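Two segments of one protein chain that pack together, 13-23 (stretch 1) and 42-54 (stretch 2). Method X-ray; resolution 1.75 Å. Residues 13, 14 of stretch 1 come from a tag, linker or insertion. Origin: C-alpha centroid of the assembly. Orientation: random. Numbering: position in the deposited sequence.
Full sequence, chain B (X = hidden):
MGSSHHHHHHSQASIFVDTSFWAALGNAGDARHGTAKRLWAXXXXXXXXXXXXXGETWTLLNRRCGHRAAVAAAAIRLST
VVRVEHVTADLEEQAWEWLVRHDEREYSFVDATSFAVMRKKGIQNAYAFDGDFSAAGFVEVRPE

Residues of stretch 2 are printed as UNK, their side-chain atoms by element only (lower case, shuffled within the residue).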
# COMPACT_ATOMS: atom_id res chain seq x y z
N ALA B 13 -22.96 -12.79 -7.17
CA ALA B 13 -23.45 -11.53 -7.72
C ALA B 13 -22.31 -10.51 -7.86
O ALA B 13 -22.17 -9.86 -8.89
CB ALA B 13 -24.56 -10.96 -6.85
N SER B 14 -21.50 -10.39 -6.81
CA SER B 14 -20.38 -9.45 -6.83
C SER B 14 -19.09 -10.10 -6.34
O SER B 14 -19.12 -11.06 -5.57
CB SER B 14 -20.71 -8.23 -5.96
OG SER B 14 -20.92 -8.61 -4.62
N ILE B 15 -17.97 -9.56 -6.79
CA ILE B 15 -16.66 -10.01 -6.34
C ILE B 15 -15.78 -8.82 -5.96
O ILE B 15 -15.95 -7.72 -6.48
CB ILE B 15 -15.92 -10.85 -7.40
CG1 ILE B 15 -15.73 -10.04 -8.69
CG2 ILE B 15 -16.67 -12.14 -7.68
CD1 ILE B 15 -14.79 -10.69 -9.69
N PHE B 16 -14.84 -9.07 -5.06
CA PHE B 16 -13.79 -8.10 -4.76
C PHE B 16 -12.48 -8.65 -5.31
O PHE B 16 -12.15 -9.80 -5.08
CB PHE B 16 -13.69 -7.82 -3.26
CG PHE B 16 -12.62 -6.83 -2.90
CD1 PHE B 16 -11.31 -7.24 -2.72
CD2 PHE B 16 -12.92 -5.49 -2.77
CE1 PHE B 16 -10.32 -6.32 -2.41
CE2 PHE B 16 -11.93 -4.57 -2.46
CZ PHE B 16 -10.63 -4.99 -2.28
N VAL B 17 -11.73 -7.82 -6.04
CA VAL B 17 -10.54 -8.33 -6.70
C VAL B 17 -9.28 -7.93 -5.97
O VAL B 17 -9.03 -6.75 -5.75
CB VAL B 17 -10.45 -7.86 -8.16
CG1 VAL B 17 -9.28 -8.53 -8.85
CG2 VAL B 17 -11.75 -8.19 -8.91
N ASP B 18 -8.48 -8.93 -5.62
CA ASP B 18 -7.25 -8.73 -4.86
C ASP B 18 -6.03 -8.60 -5.78
O ASP B 18 -6.08 -9.01 -6.94
CB ASP B 18 -7.04 -9.90 -3.89
CG ASP B 18 -5.76 -9.79 -3.11
OD1 ASP B 18 -5.54 -8.74 -2.48
OD2 ASP B 18 -4.96 -10.75 -3.15
N THR B 19 -4.97 -8.01 -5.25
CA THR B 19 -3.68 -7.90 -5.93
C THR B 19 -3.19 -9.21 -6.53
O THR B 19 -2.66 -9.23 -7.64
CB THR B 19 -2.62 -7.38 -4.95
OG1 THR B 19 -3.09 -6.17 -4.36
CG2 THR B 19 -1.28 -7.14 -5.65
N SER B 20 -3.35 -10.31 -5.79
CA SER B 20 -2.87 -11.60 -6.27
C SER B 20 -3.52 -11.96 -7.60
O SER B 20 -2.89 -12.57 -8.46
CB SER B 20 -3.12 -12.69 -5.22
OG SER B 20 -4.48 -12.73 -4.83
N PHE B 21 -4.78 -11.57 -7.77
CA PHE B 21 -5.48 -11.86 -9.02
C PHE B 21 -5.07 -10.88 -10.13
O PHE B 21 -4.79 -11.31 -11.25
CB PHE B 21 -7.00 -11.82 -8.83
CG PHE B 21 -7.76 -12.18 -10.08
CD1 PHE B 21 -8.08 -13.50 -10.35
CD2 PHE B 21 -8.13 -11.21 -10.99
CE1 PHE B 21 -8.76 -13.84 -11.50
CE2 PHE B 21 -8.81 -11.54 -12.15
CZ PHE B 21 -9.12 -12.86 -12.40
N TRP B 22 -5.06 -9.59 -9.82
CA TRP B 22 -4.67 -8.59 -10.81
C TRP B 22 -3.28 -8.88 -11.38
O TRP B 22 -3.05 -8.75 -12.58
CB TRP B 22 -4.67 -7.18 -10.22
CG TRP B 22 -6.00 -6.53 -9.94
CD1 TRP B 22 -6.35 -5.89 -8.78
CD2 TRP B 22 -7.13 -6.42 -10.82
NE1 TRP B 22 -7.63 -5.40 -8.88
CE2 TRP B 22 -8.13 -5.71 -10.13
CE3 TRP B 22 -7.39 -6.86 -12.12
CZ2 TRP B 22 -9.37 -5.43 -10.69
CZ3 TRP B 22 -8.63 -6.58 -12.68
CH2 TRP B 22 -9.60 -5.87 -11.96
N ALA B 23 -2.37 -9.25 -10.49
CA ALA B 23 -0.99 -9.54 -10.88
C ALA B 23 -0.91 -10.75 -11.80
O ALA B 23 -0.11 -10.76 -12.74
CB ALA B 23 -0.13 -9.76 -9.65
N UNK B 42 -15.52 -15.69 -16.57
CA UNK B 42 -16.75 -16.18 -15.95
C UNK B 42 -17.17 -15.33 -14.75
O UNK B 42 -18.01 -15.74 -13.95
o UNK B 42 -15.58 -17.75 -14.52
c UNK B 42 -16.59 -17.63 -15.51
N UNK B 43 -16.59 -14.14 -14.64
CA UNK B 43 -16.88 -13.25 -13.52
C UNK B 43 -18.31 -12.71 -13.59
O UNK B 43 -18.90 -12.64 -14.67
c UNK B 43 -15.02 -9.11 -15.78
c UNK B 43 -14.97 -10.01 -14.55
n UNK B 43 -14.82 -9.90 -17.03
c UNK B 43 -16.04 -11.09 -14.63
c UNK B 43 -15.88 -12.08 -13.49
N UNK B 44 -18.87 -12.33 -12.43
CA UNK B 44 -20.19 -11.71 -12.34
C UNK B 44 -20.17 -10.26 -12.84
O UNK B 44 -19.09 -9.73 -13.08
c UNK B 44 -19.19 -11.77 -10.19
c UNK B 44 -20.51 -11.78 -10.84
c UNK B 44 -18.30 -12.57 -11.09
N UNK B 45 -21.35 -9.63 -13.01
CA UNK B 45 -21.40 -8.26 -13.55
C UNK B 45 -20.79 -7.20 -12.64
O UNK B 45 -20.27 -6.20 -13.14
c UNK B 45 -22.70 -10.18 -12.81
c UNK B 45 -23.55 -8.95 -12.77
c UNK B 45 -22.90 -8.01 -13.73
N UNK B 46 -20.87 -7.39 -11.32
CA UNK B 46 -20.37 -6.39 -10.38
C UNK B 46 -18.96 -6.72 -9.90
O UNK B 46 -18.75 -7.68 -9.15
c UNK B 46 -20.83 -5.14 -8.26
c UNK B 46 -21.31 -6.26 -9.17
c UNK B 46 -22.74 -6.00 -9.63
N UNK B 47 -18.00 -5.92 -10.35
CA UNK B 47 -16.59 -6.17 -10.05
C UNK B 47 -15.96 -4.99 -9.32
O UNK B 47 -15.89 -3.88 -9.85
c UNK B 47 -14.33 -6.70 -11.02
c UNK B 47 -16.39 -7.67 -12.04
c UNK B 47 -15.80 -6.47 -11.33
N UNK B 48 -15.49 -5.24 -8.10
CA UNK B 48 -14.95 -4.17 -7.26
C UNK B 48 -13.51 -4.44 -6.86
O UNK B 48 -13.09 -5.59 -6.75
c UNK B 48 -15.82 -4.02 -6.01
c UNK B 48 -15.51 -2.80 -5.16
c UNK B 48 -18.22 -2.68 -4.64
s UNK B 48 -16.65 -2.67 -3.78
N UNK B 49 -12.75 -3.37 -6.66
CA UNK B 49 -11.42 -3.47 -6.07
C UNK B 49 -11.19 -2.20 -5.25
O UNK B 49 -12.14 -1.44 -5.02
c UNK B 49 -10.32 -3.66 -7.14
o UNK B 49 -9.09 -4.05 -6.51
c UNK B 49 -10.11 -2.40 -7.97
N UNK B 50 -9.97 -1.96 -4.79
CA UNK B 50 -9.71 -0.77 -3.97
C UNK B 50 -8.48 -0.01 -4.44
O UNK B 50 -7.66 -0.52 -5.20
c UNK B 50 -9.54 -1.16 -2.50
o UNK B 50 -8.24 -1.68 -2.26
N UNK B 51 -8.35 1.23 -3.96
CA UNK B 51 -7.19 2.05 -4.28
C UNK B 51 -5.91 1.41 -3.74
O UNK B 51 -4.88 1.42 -4.40
c UNK B 51 -7.60 3.51 -2.25
o UNK B 51 -8.31 2.67 -1.70
n UNK B 51 -7.00 4.49 -1.58
c UNK B 51 -7.36 3.47 -3.75
N UNK B 52 -5.99 0.83 -2.54
CA UNK B 52 -4.82 0.19 -1.96
C UNK B 52 -4.38 -1.02 -2.78
O UNK B 52 -3.19 -1.25 -2.99
c UNK B 52 -4.39 2.57 1.69
c UNK B 52 -6.20 1.49 1.09
n UNK B 52 -5.70 2.51 1.86
c UNK B 52 -5.09 -0.23 -0.51
n UNK B 52 -4.04 1.62 0.85
c UNK B 52 -5.15 0.92 0.45
N UNK B 53 -5.35 -1.79 -3.27
CA UNK B 53 -5.06 -2.96 -4.09
C UNK B 53 -4.42 -2.56 -5.42
O UNK B 53 -3.42 -3.15 -5.83
c UNK B 53 -6.32 -3.80 -4.35
c UNK B 53 -6.71 -4.59 -3.10
c UNK B 53 -6.11 -4.74 -5.54
N UNK B 54 -5.00 -1.56 -6.08
CA UNK B 54 -4.46 -1.12 -7.36
C UNK B 54 -3.04 -0.61 -7.18
O UNK B 54 -2.16 -0.88 -8.01
c UNK B 54 -6.64 -0.50 -8.62
c UNK B 54 -6.39 -1.70 -9.54
c UNK B 54 -5.34 -0.03 -7.98
c UNK B 54 -7.33 0.63 -9.38

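Position 42 carries one carbon and one oxygen and stays out of reach of stretch 1; a lone hydroxymethyl group makes it Ser42. At position 43 four carbons in a row, the first near Ile15, end in a nitrogen, the chain of a lysine. Lys43 leads its amino end away, and its CB lies 4.2 Å from Ile15 CD1.

At position 44 three carbons beside Ala13 and Ile15 close a ring onto the backbone nitrogen, which only proline does. The CA-to-CB bond of Pro44 points toward stretch 1; its CG lies 3.6 Å from Ile15 CG2 and its CB 3.2 Å from the O of Ala13, a tag residue. Position 45 has the same closed ring, grazing Ala13, and is Pro45; its CA-to-CB bond points sideways and it touches little.

Position 46 bears three carbons, one carrying the other two, beside Ser14: Val46. It pairs with Ser14, also from the tag, and the two CB atoms are 3.8 Å apart on the same face of the sheet. Position 47 repeats the three-carbon fork, against Ile15 and Val17, and is Val47, on the opposite face, where CG2 lies 4.1 Å from Ile15 CD1 and CG1 3.7 Å from Val17 CG2.

At position 48 an unbranched chain beside Phe16 runs through two carbons, a sulfur and a last carbon, which identifies Met48. Its CG is 4.4 Å from Phe16 CD2, while its end leads away. Position 49, touching Val17 and Trp22, has a carbon carrying one oxygen and one carbon, the branched hydroxyl side chain of threonine. Thr49 OG1 donates to Val17 O at 2.8 Å and accepts from Trp22 NE1 at 3.1 Å; its CA sits over a face of the Phe16 ring.

Position 50 holds one carbon and one oxygen near Phe16, hence Ser50; its OG caps the following helix by accepting from the backbone N of position 53 at 3.1 Å. Neither position 51, two carbons with oxygen and nitrogen on the second (Asn51), nor position 52, a carbon and a five-membered ring of three carbons and two nitrogens (His52), reaches stretch 1.

The three-carbon fork at position 53, against Phe16 and Trp22, is Val53, its CA-to-CB bond directed toward stretch 1: CG1 is 3.4 Å from Trp22 CD1 and CG2 4.0 Å from Phe16 CZ. Position 54 has four carbons forked at the second, near Trp22: Leu54, whose CD2 lies over a face of that ring.

The contact works as a parallel strand pair continued by helices. Ile15 N to Val46 O (3.1 Å), Met48 N to Ile15 O (3.0 Å) and Val17 N to Met48 O (2.7 Å) fix the register; beyond them, Thr49 links strand to helix, and Val53 packs beside Phe16 and Trp22.

Stretch 2, residues 42-54: SKPPVVMTSNHVL
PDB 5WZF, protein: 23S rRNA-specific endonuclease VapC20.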